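Local atomic coordinates of P protein (Mumps virus, PDB entry 3BBZ), a protein that binds the viral nucleocapsid through its C-terminal domain, probably tethering the viral polymerase to its template during RNA synthesis. Residues 20-28 with 39-47. The protein carries 1 engineered substitution. Residues are numbered along the deposited sequence; the frame is centred on the assembly and turned at random.
Sequences MKQAFEQRL and DIKRDIIRS
Arg-27 reaches across to Asp-43 and grips a single carboxylate oxygen with both terminal nitrogens. This salt bridge joins the second and third helices of a small three-helix bundle, the nucleocapsid-binding domain. The two segments run antiparallel. Arg-27 NH1 donates to the anti lone pair of Asp-43 OD2 at 2.8 Å. Arg-27 NH2 meets the same OD2 at 3.0 Å, on the anti side but out of the carboxylate plane. Both bonds are bent, as sharing one acceptor requires, with N-H...O angles of 149° and 138°. From its own helix, Arg-42 holds Asp-43 side-on, NE to OD1 and NH2 to OD2. Asp-43 OD2 therefore accepts three N-H groups, which should stabilise its negative charge. Its charge probably offsets the closeness of the two arginine NH2 atoms. Arg-27 has CG anti to the backbone N (chi1 -158°) and an extended chain, which carries its guanidinium past Ile-40 to Asp-43. Ile-40 CG1 lies over one guanidinium face, toward its rim, 3.6 Å from Arg-27 NE. Ile-40 CD1 continues to the backbone of Leu-28, 3.9 Å from its CA.

Next to this polar cluster, Phe-24 is a knob in a hole formed by Ile-40, Asp-43, Ile-44 and Ser-47. Ile-44 CG1 sits 3.8 Å from the Phe-24 ring centroid, almost on the ring normal, in a CH-pi contact. Ile-44 also touches Ile-7 and Ile-11 of helix 3-14, which brings the first helix into this core. At the Met-20 end of the contact, Met-20 bends at chi3 and brings CE to 4.0 Å from Ser-47 OG. That hydroxyl donates to Asp-43 O at 2.9 Å, from the carbonyl face opposite to Ser-47 N.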
loop_
_atom_site.group_PDB
_atom_site.type_symbol
_atom_site.label_atom_id
_atom_site.label_comp_id
_atom_site.label_asym_id
_atom_site.label_seq_id
_atom_site.Cartn_x
_atom_site.Cartn_y
_atom_site.Cartn_z
ATOM N N MET A 20 8.496 -3.867 -5.469
ATOM C CA MET A 20 7.929 -3.039 -4.379
ATOM C C MET A 20 6.413 -3.169 -4.348
ATOM O O MET A 20 5.788 -3.201 -3.274
ATOM C CB MET A 20 8.337 -1.584 -4.522
ATOM C CG MET A 20 9.749 -1.284 -4.106
ATOM S SD MET A 20 10.103 0.442 -4.407
ATOM C CE MET A 20 8.919 1.201 -3.327
ATOM N N LYS A 21 5.833 -3.330 -5.531
ATOM C CA LYS A 21 4.385 -3.412 -5.709
ATOM C C LYS A 21 3.886 -4.689 -5.090
ATOM O O LYS A 21 2.912 -4.645 -4.355
ATOM C CB LYS A 21 4.030 -3.332 -7.207
ATOM C CG LYS A 21 2.537 -3.327 -7.590
ATOM C CD LYS A 21 2.377 -2.840 -9.048
ATOM C CE LYS A 21 1.166 -3.435 -9.730
ATOM N NZ LYS A 21 1.217 -3.284 -11.231
ATOM N N GLN A 22 4.570 -5.815 -5.365
ATOM C CA GLN A 22 4.215 -7.159 -4.801
ATOM C C GLN A 22 4.348 -7.183 -3.296
ATOM O O GLN A 22 3.537 -7.823 -2.646
ATOM C CB GLN A 22 5.089 -8.326 -5.327
ATOM C CG GLN A 22 5.243 -8.468 -6.887
ATOM C CD GLN A 22 6.591 -9.152 -7.318
ATOM O OE1 GLN A 22 7.316 -9.767 -6.483
ATOM N NE2 GLN A 22 6.956 -8.995 -8.607
ATOM N N ALA A 23 5.388 -6.517 -2.754
ATOM C CA ALA A 23 5.613 -6.456 -1.292
ATOM C C ALA A 23 4.546 -5.658 -0.573
ATOM O O ALA A 23 4.048 -6.105 0.461
ATOM C CB ALA A 23 7.023 -5.900 -0.954
ATOM N N PHE A 24 4.153 -4.503 -1.148
ATOM C CA PHE A 24 3.073 -3.675 -0.581
ATOM C C PHE A 24 1.734 -4.419 -0.586
ATOM O O PHE A 24 0.949 -4.350 0.383
ATOM C CB PHE A 24 2.924 -2.366 -1.362
ATOM C CG PHE A 24 3.702 -1.211 -0.792
ATOM C CD1 PHE A 24 4.520 -0.422 -1.613
ATOM C CD2 PHE A 24 3.625 -0.896 0.542
ATOM C CE1 PHE A 24 5.252 0.688 -1.082
ATOM C CE2 PHE A 24 4.367 0.188 1.088
ATOM C CZ PHE A 24 5.161 0.980 0.264
ATOM N N GLU A 25 1.492 -5.178 -1.656
ATOM C CA GLU A 25 0.235 -5.922 -1.798
ATOM C C GLU A 25 0.226 -7.111 -0.832
ATOM O O GLU A 25 -0.816 -7.454 -0.270
ATOM C CB GLU A 25 0.080 -6.425 -3.228
ATOM C CG GLU A 25 -0.314 -5.375 -4.274
ATOM C CD GLU A 25 -0.265 -5.929 -5.717
ATOM O OE1 GLU A 25 0.127 -7.126 -5.911
ATOM O OE2 GLU A 25 -0.665 -5.173 -6.652
ATOM N N GLN A 26 1.387 -7.748 -0.629
ATOM C CA GLN A 26 1.508 -8.753 0.432
ATOM C C GLN A 26 1.253 -8.110 1.781
ATOM O O GLN A 26 0.531 -8.657 2.562
ATOM C CB GLN A 26 2.879 -9.430 0.412
ATOM C CG GLN A 26 3.066 -10.451 -0.733
ATOM C CD GLN A 26 2.854 -11.907 -0.292
ATOM O OE1 GLN A 26 2.312 -12.149 0.779
ATOM N NE2 GLN A 26 3.271 -12.874 -1.139
ATOM N N ARG A 27 1.869 -6.952 2.045
ATOM C CA ARG A 27 1.616 -6.170 3.264
ATOM C C ARG A 27 0.137 -5.822 3.465
ATOM O O ARG A 27 -0.434 -6.021 4.537
ATOM C CB ARG A 27 2.488 -4.904 3.249
ATOM C CG ARG A 27 2.732 -4.277 4.613
ATOM C CD ARG A 27 3.919 -3.286 4.624
ATOM N NE ARG A 27 3.807 -2.392 5.792
ATOM C CZ ARG A 27 4.242 -1.123 5.834
ATOM N NH1 ARG A 27 4.843 -0.566 4.789
ATOM N NH2 ARG A 27 4.085 -0.401 6.943
ATOM N N LEU A 28 -0.507 -5.323 2.411
ATOM C CA LEU A 28 -1.878 -4.916 2.502
ATOM C C LEU A 28 -2.813 -6.096 2.739
ATOM O O LEU A 28 -3.736 -5.991 3.551
ATOM C CB LEU A 28 -2.293 -4.151 1.254
ATOM C CG LEU A 28 -3.704 -3.553 1.178
ATOM C CD1 LEU A 28 -3.967 -2.581 2.318
ATOM C CD2 LEU A 28 -3.933 -2.876 -0.196
ATOM N N ASP A 39 -0.217 3.033 8.413
ATOM C CA ASP A 39 1.224 2.813 8.284
ATOM C C ASP A 39 1.604 2.379 6.854
ATOM O O ASP A 39 2.587 2.859 6.296
ATOM C CB ASP A 39 1.681 1.768 9.273
ATOM C CG ASP A 39 1.684 2.259 10.725
ATOM O OD1 ASP A 39 1.280 3.424 11.029
ATOM O OD2 ASP A 39 2.085 1.412 11.557
ATOM N N ILE A 40 0.795 1.522 6.245
ATOM C CA ILE A 40 0.994 1.167 4.837
ATOM C C ILE A 40 0.810 2.374 3.911
ATOM O O ILE A 40 1.665 2.659 3.093
ATOM C CB ILE A 40 0.065 -0.007 4.421
ATOM C CG1 ILE A 40 0.421 -1.234 5.236
ATOM C CG2 ILE A 40 0.269 -0.357 2.925
ATOM C CD1 ILE A 40 -0.634 -2.401 5.157
ATOM N N LYS A 41 -0.287 3.109 4.090
ATOM C CA LYS A 41 -0.517 4.389 3.404
ATOM C C LYS A 41 0.611 5.390 3.585
ATOM O O LYS A 41 1.082 5.996 2.596
ATOM C CB LYS A 41 -1.864 4.989 3.836
ATOM C CG LYS A 41 -3.044 4.190 3.224
ATOM C CD LYS A 41 -4.377 4.896 3.403
ATOM C CE LYS A 41 -4.730 4.977 4.855
ATOM N NZ LYS A 41 -6.134 5.520 4.930
ATOM N N ARG A 42 1.084 5.522 4.827
ATOM C CA ARG A 42 2.234 6.389 5.108
ATOM C C ARG A 42 3.434 5.972 4.224
ATOM O O ARG A 42 4.056 6.823 3.579
ATOM C CB ARG A 42 2.604 6.285 6.587
ATOM C CG ARG A 42 3.866 6.982 6.987
ATOM C CD ARG A 42 4.376 6.359 8.324
ATOM N NE ARG A 42 4.817 4.976 8.143
ATOM C CZ ARG A 42 4.942 4.085 9.133
ATOM N NH1 ARG A 42 4.636 4.395 10.376
ATOM N NH2 ARG A 42 5.367 2.861 8.854
ATOM N N ASP A 43 3.758 4.675 4.187
ATOM C CA ASP A 43 4.926 4.247 3.384
ATOM C C ASP A 43 4.731 4.331 1.870
ATOM O O ASP A 43 5.706 4.564 1.184
ATOM C CB ASP A 43 5.435 2.880 3.813
ATOM C CG ASP A 43 5.945 2.896 5.247
ATOM O OD1 ASP A 43 6.401 3.995 5.721
ATOM O OD2 ASP A 43 5.852 1.838 5.902
ATOM N N ILE A 44 3.516 4.120 1.356
ATOM C CA ILE A 44 3.173 4.378 -0.060
ATOM C C ILE A 44 3.402 5.846 -0.446
ATOM O O ILE A 44 4.077 6.159 -1.453
ATOM C CB ILE A 44 1.740 3.949 -0.434
ATOM C CG1 ILE A 44 1.618 2.445 -0.394
ATOM C CG2 ILE A 44 1.432 4.337 -1.911
ATOM C CD1 ILE A 44 0.180 1.948 -0.333
ATOM N N ILE A 45 2.931 6.758 0.405
ATOM C CA ILE A 45 3.072 8.209 0.137
ATOM C C ILE A 45 4.542 8.618 0.090
ATOM O O ILE A 45 4.946 9.369 -0.788
ATOM C CB ILE A 45 2.310 9.059 1.206
ATOM C CG1 ILE A 45 0.816 8.811 1.113
ATOM C CG2 ILE A 45 2.587 10.549 1.022
ATOM C CD1 ILE A 45 0.014 9.138 2.421
ATOM N N ARG A 46 5.325 8.143 1.052
ATOM C CA ARG A 46 6.771 8.407 1.149
ATOM C C ARG A 46 7.563 7.897 -0.052
ATOM O O ARG A 46 8.527 8.545 -0.477
ATOM C CB ARG A 46 7.361 7.729 2.391
ATOM C CG ARG A 46 7.202 8.473 3.696
ATOM C CD ARG A 46 7.445 7.535 4.861
ATOM N NE ARG A 46 7.322 8.235 6.148
ATOM C CZ ARG A 46 7.533 7.660 7.324
ATOM N NH1 ARG A 46 7.856 6.369 7.368
ATOM N NH2 ARG A 46 7.422 8.364 8.459
ATOM N N SER A 47 7.177 6.708 -0.552
ATOM C CA SER A 47 7.905 5.995 -1.597
ATOM C C SER A 47 7.884 6.701 -2.928
ATOM O O SER A 47 8.766 6.458 -3.751
ATOM C CB SER A 47 7.447 4.532 -1.727
ATOM O OG SER A 47 7.848 3.829 -0.560
#